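Local atomic coordinates of Atu0111 protein (Agrobacterium tumefaciens, PDB entry 2FSQ), a protein that is of unknown function but, as an alpha-beta protein of the 2H clan, may be related to the 2H phosphoesterases. Residues A[188-192]-A[193-197]. Sequence-based numbering, arbitrary orientation.
Sequences SWFEP and ECLPR. With ACY (acetic acid), chain C.
Phe190 and Leu195 meet where the loop after strand 184-186 turns into helix 195-212. Leu195 CD2 lies at the edge of the Phe190 ring, near its plane, 4.0 Å from Phe190 CB, while the other methyl, CD1, packs against Pro192, 3.8 Å from its CA. Cys194 adds a sulfur-aromatic contact: SG comes within 3.8 Å of Phe190 CD2, obliquely to the ring, the line from its centroid to SG lying 56° off the normal. With chi1 at 75°, SG stands between the backbone N and the carbonyl carbon of Cys194, which brings it back toward the ring. Phe190, Cys194 and Leu195 are buried; Trp198 meets the Phe190 ring edge-to-face, and Ile15 also packs on Phe190.

The backbone turn has two bonds. Cys194 N reaches Glu191 O weakly, at 3.4 Å, and Leu195 N donates to Pro192 O over 3.1 Å. Both link residues three apart, the spacing of a 3-10 turn.

On the exposed side, in one of its two conformers, the Glu193 chain bends at chi2 (80°) and folds back beside the Pro192 ring, its OE1 3.8 Å from Pro192 CD.

Arg197 grips a bound acetic acid molecule, probably present as acetate and probably from the crystallisation liquor, by two hydrogen bonds: NE to O, nearly straight, and NH2 to OXT, more bent, the latter 2.9 Å. The ligand carbon C lies in the guanidinium plane, giving a bidentate edge-on pair, while NH1 makes a salt bridge with Glu71. A 3-10 turn opened by Pro192 thus leads the loop after strand 184-186 into the first turn of helix 195-212, with Phe190, Cys194 and Leu195 buried on its inner side.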
ATOM      1  N   SER A 188       0.436  -9.597 -15.167  1.00 13.44           N
ATOM      2  CA  SER A 188      -0.032  -9.506 -16.555  1.00 14.96           C
ATOM      3  C   SER A 188      -1.495  -9.135 -16.566  1.00 15.41           C
ATOM      4  O   SER A 188      -2.232  -9.534 -15.669  1.00 15.72           O
ATOM      5  CB  SER A 188       0.198 -10.808 -17.335  1.00 15.24           C
ATOM      6  OG  SER A 188      -0.447 -11.922 -16.733  1.00 16.38           O
ATOM      7  N   TRP A 189      -1.899  -8.341 -17.555  1.00 16.37           N
ATOM      8  CA  TRP A 189      -3.266  -7.824 -17.605  1.00 17.24           C
ATOM      9  C   TRP A 189      -4.272  -8.954 -17.808  1.00 18.12           C
ATOM     10  O   TRP A 189      -3.945  -9.996 -18.378  1.00 18.25           O
ATOM     11  CB  TRP A 189      -3.395  -6.739 -18.693  1.00 17.88           C
ATOM     12  CG  TRP A 189      -2.404  -5.596 -18.537  1.00 18.77           C
ATOM     13  CD1 TRP A 189      -1.424  -5.237 -19.430  1.00 19.04           C
ATOM     14  CD2 TRP A 189      -2.291  -4.690 -17.435  1.00 18.15           C
ATOM     15  NE1 TRP A 189      -0.713  -4.162 -18.947  1.00 19.91           N
ATOM     16  CE2 TRP A 189      -1.228  -3.793 -17.734  1.00 17.27           C
ATOM     17  CE3 TRP A 189      -3.002  -4.515 -16.241  1.00 18.65           C
ATOM     18  CZ2 TRP A 189      -0.841  -2.767 -16.862  1.00 18.84           C
ATOM     19  CZ3 TRP A 189      -2.616  -3.489 -15.371  1.00 19.93           C
ATOM     20  CH2 TRP A 189      -1.546  -2.622 -15.696  1.00 18.85           C
ATOM     21  N   PHE A 190      -5.489  -8.750 -17.308  1.00 18.29           N
ATOM     22  CA  PHE A 190      -6.531  -9.779 -17.356  1.00 19.34           C
ATOM     23  C   PHE A 190      -7.294  -9.722 -18.666  1.00 20.65           C
ATOM     24  O   PHE A 190      -7.646  -8.638 -19.135  1.00 21.15           O
ATOM     25  CB  PHE A 190      -7.557  -9.564 -16.226  1.00 18.88           C
ATOM     26  CG  PHE A 190      -7.098  -9.997 -14.855  1.00 17.31           C
ATOM     27  CD1 PHE A 190      -5.745 -10.097 -14.513  1.00 17.64           C
ATOM     28  CD2 PHE A 190      -8.050 -10.244 -13.869  1.00 16.61           C
ATOM     29  CE1 PHE A 190      -5.367 -10.473 -13.226  1.00 16.20           C
ATOM     30  CE2 PHE A 190      -7.684 -10.617 -12.595  1.00 16.58           C
ATOM     31  CZ  PHE A 190      -6.331 -10.730 -12.267  1.00 17.31           C
ATOM     32  N   GLU A 191      -7.561 -10.888 -19.250  1.00 21.72           N
ATOM     33  CA  GLU A 191      -8.471 -10.974 -20.393  1.00 23.06           C
ATOM     34  C   GLU A 191      -9.858 -10.519 -19.956  1.00 22.50           C
ATOM     35  O   GLU A 191     -10.289 -10.834 -18.840  1.00 21.75           O
ATOM     36  CB  GLU A 191      -8.525 -12.395 -20.956  1.00 23.78           C
ATOM     37  CG  GLU A 191      -7.217 -12.882 -21.603  1.00 27.30           C
ATOM     38  CD  GLU A 191      -6.866 -12.171 -22.915  1.00 30.76           C
ATOM     39  OE1 GLU A 191      -7.731 -11.480 -23.504  1.00 34.49           O
ATOM     40  OE2 GLU A 191      -5.707 -12.314 -23.374  1.00 34.69           O
ATOM     41  N   PRO A 192     -10.560  -9.751 -20.812  1.00 22.39           N
ATOM     42  CA  PRO A 192     -11.873  -9.234 -20.381  1.00 22.13           C
ATOM     43  C   PRO A 192     -12.926 -10.291 -19.998  1.00 21.70           C
ATOM     44  O   PRO A 192     -13.804 -10.010 -19.180  1.00 21.44           O
ATOM     45  CB  PRO A 192     -12.349  -8.406 -21.587  1.00 22.81           C
ATOM     46  CG  PRO A 192     -11.461  -8.765 -22.704  1.00 23.63           C
ATOM     47  CD  PRO A 192     -10.188  -9.281 -22.161  1.00 22.67           C
ATOM     48  N   GLU A 193     -12.841 -11.497 -20.556  0.60 21.02           N
ATOM     49  CA  GLU A 193     -13.892 -12.497 -20.336  0.60 20.65           C
ATOM     50  C   GLU A 193     -14.035 -12.979 -18.880  0.60 19.77           C
ATOM     51  O   GLU A 193     -15.105 -13.454 -18.481  0.60 19.28           O
ATOM     52  CB  GLU A 193     -13.748 -13.682 -21.299  0.60 21.06           C
ATOM     53  CG  GLU A 193     -14.041 -13.341 -22.770  0.60 22.19           C
ATOM     54  CD  GLU A 193     -12.882 -12.661 -23.499  0.60 23.50           C
ATOM     55  OE1 GLU A 193     -11.746 -12.626 -22.971  0.60 22.66           O
ATOM     56  OE2 GLU A 193     -13.113 -12.162 -24.623  0.60 25.93           O
ATOM     57  N   CYS A 194     -12.974 -12.846 -18.082  1.00 19.28           N
ATOM     58  CA  CYS A 194     -13.040 -13.247 -16.675  1.00 17.99           C
ATOM     59  C   CYS A 194     -13.502 -12.142 -15.734  1.00 17.73           C
ATOM     60  O   CYS A 194     -13.670 -12.382 -14.536  1.00 16.45           O
ATOM     61  CB  CYS A 194     -11.670 -13.729 -16.188  1.00 17.89           C
ATOM     62  SG  CYS A 194     -10.430 -12.434 -15.868  1.00 18.09           S
ATOM     63  N   LEU A 195     -13.680 -10.939 -16.265  1.00 16.67           N
ATOM     64  CA  LEU A 195     -13.983  -9.789 -15.409  1.00 17.55           C
ATOM     65  C   LEU A 195     -15.335  -9.857 -14.699  1.00 16.82           C
ATOM     66  O   LEU A 195     -15.407  -9.503 -13.526  1.00 16.51           O
ATOM     67  CB  LEU A 195     -13.770  -8.466 -16.155  1.00 18.32           C
ATOM     68  CG  LEU A 195     -12.336  -8.260 -16.656  1.00 20.08           C
ATOM     69  CD1 LEU A 195     -12.224  -6.918 -17.377  1.00 22.33           C
ATOM     70  CD2 LEU A 195     -11.303  -8.360 -15.532  1.00 21.85           C
ATOM     71  N   PRO A 196     -16.416 -10.267 -15.398  1.00 16.66           N
ATOM     72  CA  PRO A 196     -17.676 -10.358 -14.644  1.00 16.36           C
ATOM     73  C   PRO A 196     -17.599 -11.299 -13.432  1.00 15.34           C
ATOM     74  O   PRO A 196     -18.171 -11.007 -12.375  1.00 16.06           O
ATOM     75  CB  PRO A 196     -18.677 -10.871 -15.693  1.00 16.13           C
ATOM     76  CG  PRO A 196     -18.115 -10.346 -17.011  1.00 17.62           C
ATOM     77  CD  PRO A 196     -16.616 -10.550 -16.837  1.00 17.15           C
ATOM     78  N   ARG A 197     -16.858 -12.389 -13.546  1.00 14.80           N
ATOM     79  CA  ARG A 197     -16.682 -13.283 -12.413  1.00 14.37           C
ATOM     80  C   ARG A 197     -15.900 -12.597 -11.274  1.00 14.91           C
ATOM     81  O   ARG A 197     -16.301 -12.665 -10.110  1.00 14.83           O
ATOM     82  CB  ARG A 197     -15.984 -14.579 -12.872  1.00 15.20           C
ATOM     83  CG  ARG A 197     -15.390 -15.394 -11.730  1.00 14.55           C
ATOM     84  CD  ARG A 197     -14.959 -16.823 -12.081  1.00 15.15           C
ATOM     85  NE  ARG A 197     -14.229 -16.894 -13.331  1.00 15.67           N
ATOM     86  CZ  ARG A 197     -12.916 -16.689 -13.444  1.00 16.35           C
ATOM     87  NH1 ARG A 197     -12.178 -16.393 -12.374  1.00 16.59           N
ATOM     88  NH2 ARG A 197     -12.342 -16.753 -14.640  1.00 17.91           N
TER
HETATM   89  C   ACY C 451     -15.257 -16.897 -16.904  1.00 20.90           C
HETATM   90  O   ACY C 451     -15.774 -17.286 -15.829  1.00 21.19           O
HETATM   91  OXT ACY C 451     -14.054 -16.590 -17.011  1.00 21.72           O
HETATM   92  CH3 ACY C 451     -16.099 -16.773 -18.143  1.00 20.90           C